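Local atomic coordinates of putative peptidase M23 (Pseudomonas aeruginosa PAO1, PDB entry 2HSI), a protein that is a putative zinc-dependent peptidase of family M23, probably acting as a metalloendopeptidase. Residues P51-V63 with A72-Q85. Numbering follows the deposited sequence. Where two conformers were deposited one is given.
Sequences PRAFYQGKPVLVV and AVVGIPLSTKPGPQ
Tyr-55 reaches from strand 52-55 across to residues 74-85. Its CG stands anti to the backbone N (chi1 177°), which carries the ring over to the other segment. CB and CG meet Val-74 CG1. Tyr-55 CD2 lies closest to Val-74 CG1, at 3.5 Å. CE2 touches Gly-75 O, Ile-76 CD1 and, near the ring plane, Pro-77 CD. CE1 meets Gln-85 OE1 and CB. At the tip, Tyr-55 OH donates a hydrogen bond to Gln-85 OE1 at 2.7 Å. It also touches Thr-80 CG2. The hydroxyl sits above the amide plane, which is turned 72° from the ring. Gln-85 NE2 donates a hydrogen bond to Gly-83 O, which helps fix the amide. Gln-56 CG covers one face of the Tyr-55 ring, over its centre. A water links Gln-56 NE2 to Thr-80 OG1.

In the hairpin of strands 58-64 and 70-75, Val-73 N donates to Leu-61 O at 3.0 Å. Val-60 CG1 packs on Ala-72 CB and Val-74 CG2.

A type I' turn from Tyr-55 to Lys-58 joins strands 52-55 and 58-64. Strand 58-64 lies between strands 70-75 and 52-55 in the antiparallel sheet of the N-terminal domain, away from the zinc site. Phe-100 of strand 96-102 also meets the Tyr-55 ring.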
# COMPACT_ATOMS: atom_id res chain seq x y z
N PRO A 51 -5.57 -18.08 -9.29
CA PRO A 51 -4.42 -18.65 -8.64
C PRO A 51 -4.05 -17.83 -7.41
O PRO A 51 -4.50 -16.69 -7.26
CB PRO A 51 -3.33 -18.51 -9.70
CG PRO A 51 -3.70 -17.31 -10.47
CD PRO A 51 -5.20 -17.23 -10.44
N ARG A 52 -3.22 -18.40 -6.55
CA ARG A 52 -2.61 -17.63 -5.47
C ARG A 52 -1.13 -17.42 -5.81
O ARG A 52 -0.52 -18.26 -6.47
CB ARG A 52 -2.74 -18.36 -4.14
CG ARG A 52 -4.13 -18.31 -3.52
CD ARG A 52 -4.06 -18.83 -2.08
NE ARG A 52 -5.26 -18.49 -1.31
CZ ARG A 52 -6.21 -19.35 -0.95
NH1 ARG A 52 -6.11 -20.64 -1.27
NH2 ARG A 52 -7.25 -18.93 -0.25
N ALA A 53 -0.56 -16.31 -5.36
CA ALA A 53 0.84 -16.01 -5.66
C ALA A 53 1.54 -15.52 -4.40
O ALA A 53 0.90 -14.95 -3.53
CB ALA A 53 0.94 -14.98 -6.76
N PHE A 54 2.85 -15.76 -4.32
CA PHE A 54 3.66 -15.44 -3.14
C PHE A 54 5.00 -14.88 -3.61
O PHE A 54 5.61 -15.43 -4.52
CB PHE A 54 3.90 -16.69 -2.28
CG PHE A 54 2.67 -17.23 -1.62
CD1 PHE A 54 2.33 -16.83 -0.34
CD2 PHE A 54 1.85 -18.15 -2.28
CE1 PHE A 54 1.19 -17.32 0.28
CE2 PHE A 54 0.71 -18.64 -1.68
CZ PHE A 54 0.38 -18.23 -0.40
N TYR A 55 5.42 -13.79 -2.98
CA TYR A 55 6.75 -13.21 -3.21
C TYR A 55 7.48 -13.05 -1.89
O TYR A 55 6.99 -12.38 -0.98
CB TYR A 55 6.62 -11.85 -3.91
CG TYR A 55 7.94 -11.12 -4.14
CD1 TYR A 55 8.99 -11.73 -4.85
CD2 TYR A 55 8.11 -9.81 -3.69
CE1 TYR A 55 10.19 -11.06 -5.08
CE2 TYR A 55 9.30 -9.13 -3.92
CZ TYR A 55 10.33 -9.76 -4.61
OH TYR A 55 11.50 -9.07 -4.83
N GLN A 56 8.65 -13.68 -1.80
CA GLN A 56 9.45 -13.76 -0.55
C GLN A 56 8.63 -14.33 0.62
O GLN A 56 8.79 -13.91 1.77
CB GLN A 56 10.08 -12.39 -0.22
CG GLN A 56 10.85 -11.76 -1.40
CD GLN A 56 11.30 -10.31 -1.17
OE1 GLN A 56 10.56 -9.49 -0.64
NE2 GLN A 56 12.51 -10.00 -1.61
N GLY A 57 7.74 -15.27 0.32
CA GLY A 57 6.89 -15.92 1.34
C GLY A 57 5.62 -15.17 1.72
O GLY A 57 4.84 -15.66 2.53
N LYS A 58 5.41 -13.99 1.15
CA LYS A 58 4.27 -13.13 1.46
C LYS A 58 3.23 -13.22 0.35
O LYS A 58 3.60 -13.12 -0.82
CB LYS A 58 4.72 -11.68 1.59
CG LYS A 58 5.91 -11.43 2.54
CD LYS A 58 5.45 -11.05 3.94
CE LYS A 58 6.61 -10.90 4.93
NZ LYS A 58 7.45 -9.69 4.70
N PRO A 59 1.93 -13.37 0.70
CA PRO A 59 0.88 -13.43 -0.33
C PRO A 59 0.74 -12.13 -1.11
O PRO A 59 0.87 -11.04 -0.53
CB PRO A 59 -0.39 -13.75 0.49
CG PRO A 59 -0.09 -13.28 1.86
CD PRO A 59 1.38 -13.51 2.06
N VAL A 60 0.48 -12.25 -2.41
CA VAL A 60 0.52 -11.15 -3.36
C VAL A 60 -0.86 -10.95 -4.02
O VAL A 60 -1.57 -11.92 -4.26
CB VAL A 60 1.61 -11.44 -4.44
CG1 VAL A 60 1.49 -10.54 -5.64
CG2 VAL A 60 2.99 -11.33 -3.82
N LEU A 61 -1.20 -9.69 -4.30
CA LEU A 61 -2.42 -9.29 -5.03
C LEU A 61 -2.50 -9.91 -6.43
O LEU A 61 -1.59 -9.75 -7.26
CB LEU A 61 -2.49 -7.76 -5.14
CG LEU A 61 -3.54 -7.08 -6.04
CD1 LEU A 61 -4.93 -7.45 -5.60
CD2 LEU A 61 -3.36 -5.57 -6.04
N VAL A 62 -3.60 -10.61 -6.68
CA VAL A 62 -3.83 -11.30 -7.95
C VAL A 62 -5.16 -10.81 -8.54
O VAL A 62 -6.20 -10.86 -7.88
CB VAL A 62 -3.84 -12.85 -7.76
CG1 VAL A 62 -4.26 -13.55 -9.04
CG2 VAL A 62 -2.47 -13.36 -7.30
N VAL A 63 -5.11 -10.31 -9.77
CA VAL A 63 -6.30 -9.77 -10.44
C VAL A 63 -6.29 -10.23 -11.90
O VAL A 63 -5.24 -10.55 -12.45
CB VAL A 63 -6.38 -8.21 -10.38
CG1 VAL A 63 -6.46 -7.70 -8.95
CG2 VAL A 63 -5.21 -7.53 -11.11
N ALA A 72 -0.14 -10.96 -11.27
CA ALA A 72 0.19 -10.50 -9.92
C ALA A 72 0.69 -9.06 -9.98
O ALA A 72 1.39 -8.66 -10.92
CB ALA A 72 1.25 -11.41 -9.29
N VAL A 73 0.31 -8.26 -8.98
CA VAL A 73 0.76 -6.88 -8.86
C VAL A 73 1.59 -6.86 -7.59
O VAL A 73 1.05 -6.93 -6.48
CB VAL A 73 -0.44 -5.88 -8.80
CG1 VAL A 73 0.03 -4.45 -8.59
CG2 VAL A 73 -1.27 -5.96 -10.08
N VAL A 74 2.92 -6.83 -7.78
CA VAL A 74 3.88 -7.23 -6.74
C VAL A 74 4.63 -6.01 -6.22
O VAL A 74 5.23 -5.28 -7.01
CB VAL A 74 4.93 -8.26 -7.29
CG1 VAL A 74 5.83 -8.80 -6.18
CG2 VAL A 74 4.26 -9.42 -8.03
N GLY A 75 4.59 -5.80 -4.91
CA GLY A 75 5.36 -4.73 -4.28
C GLY A 75 6.80 -5.16 -4.08
O GLY A 75 7.05 -6.25 -3.57
N ILE A 76 7.74 -4.31 -4.49
CA ILE A 76 9.18 -4.61 -4.36
C ILE A 76 9.79 -3.76 -3.24
O ILE A 76 9.84 -2.54 -3.35
CB ILE A 76 9.95 -4.34 -5.68
CG1 ILE A 76 9.21 -4.93 -6.90
CG2 ILE A 76 11.39 -4.84 -5.59
CD1 ILE A 76 9.01 -6.44 -6.86
N PRO A 77 10.24 -4.41 -2.15
CA PRO A 77 10.85 -3.60 -1.07
C PRO A 77 12.02 -2.74 -1.54
O PRO A 77 12.74 -3.11 -2.48
CB PRO A 77 11.32 -4.65 -0.07
CG PRO A 77 10.46 -5.85 -0.34
CD PRO A 77 10.21 -5.84 -1.81
N LEU A 78 12.20 -1.59 -0.89
CA LEU A 78 13.28 -0.65 -1.24
C LEU A 78 14.68 -1.26 -1.05
O LEU A 78 15.62 -0.90 -1.75
CB LEU A 78 13.12 0.66 -0.45
CG LEU A 78 13.88 1.90 -0.95
CD1 LEU A 78 13.36 2.40 -2.30
CD2 LEU A 78 13.83 3.01 0.09
N SER A 79 14.80 -2.22 -0.14
CA SER A 79 16.07 -2.92 0.10
C SER A 79 16.41 -4.03 -0.92
O SER A 79 17.50 -4.60 -0.87
CB SER A 79 16.09 -3.48 1.53
OG SER A 79 15.12 -4.49 1.70
N THR A 80 15.49 -4.31 -1.85
CA THR A 80 15.70 -5.36 -2.85
C THR A 80 16.83 -5.00 -3.82
O THR A 80 16.81 -3.95 -4.45
CB THR A 80 14.43 -5.63 -3.68
OG1 THR A 80 13.32 -5.82 -2.80
CG2 THR A 80 14.59 -6.87 -4.55
N LYS A 81 17.80 -5.91 -3.93
CA LYS A 81 18.88 -5.75 -4.88
C LYS A 81 18.34 -6.04 -6.29
O LYS A 81 17.64 -7.03 -6.50
CB LYS A 81 20.06 -6.67 -4.54
CG LYS A 81 21.10 -6.05 -3.57
CD LYS A 81 20.64 -6.07 -2.11
CE LYS A 81 21.22 -4.90 -1.31
NZ LYS A 81 20.46 -4.67 -0.05
N PRO A 82 18.65 -5.14 -7.24
CA PRO A 82 18.27 -5.39 -8.64
C PRO A 82 18.77 -6.76 -9.14
O PRO A 82 19.83 -7.24 -8.71
CB PRO A 82 18.94 -4.23 -9.39
CG PRO A 82 19.02 -3.14 -8.35
CD PRO A 82 19.34 -3.85 -7.08
N GLY A 83 17.97 -7.39 -9.98
CA GLY A 83 18.27 -8.73 -10.48
C GLY A 83 17.00 -9.54 -10.70
O GLY A 83 15.88 -9.03 -10.52
N PRO A 84 17.17 -10.82 -11.08
CA PRO A 84 16.03 -11.72 -11.28
C PRO A 84 15.35 -12.03 -9.95
O PRO A 84 16.03 -12.11 -8.92
CB PRO A 84 16.67 -13.00 -11.83
CG PRO A 84 18.08 -12.65 -12.19
CD PRO A 84 18.46 -11.50 -11.33
N GLN A 85 14.03 -12.19 -9.99
CA GLN A 85 13.22 -12.52 -8.81
C GLN A 85 12.27 -13.65 -9.16
O GLN A 85 12.00 -13.88 -10.33
CB GLN A 85 12.36 -11.33 -8.38
CG GLN A 85 13.06 -10.00 -8.37
CD GLN A 85 13.94 -9.82 -7.18
OE1 GLN A 85 13.58 -10.24 -6.07
NE2 GLN A 85 15.10 -9.20 -7.38
O HOH W 1 13.93 -11.45 -3.88
O HOH W 2 13.92 -7.67 -0.90
O HOH W 3 0.89 -7.68 -3.84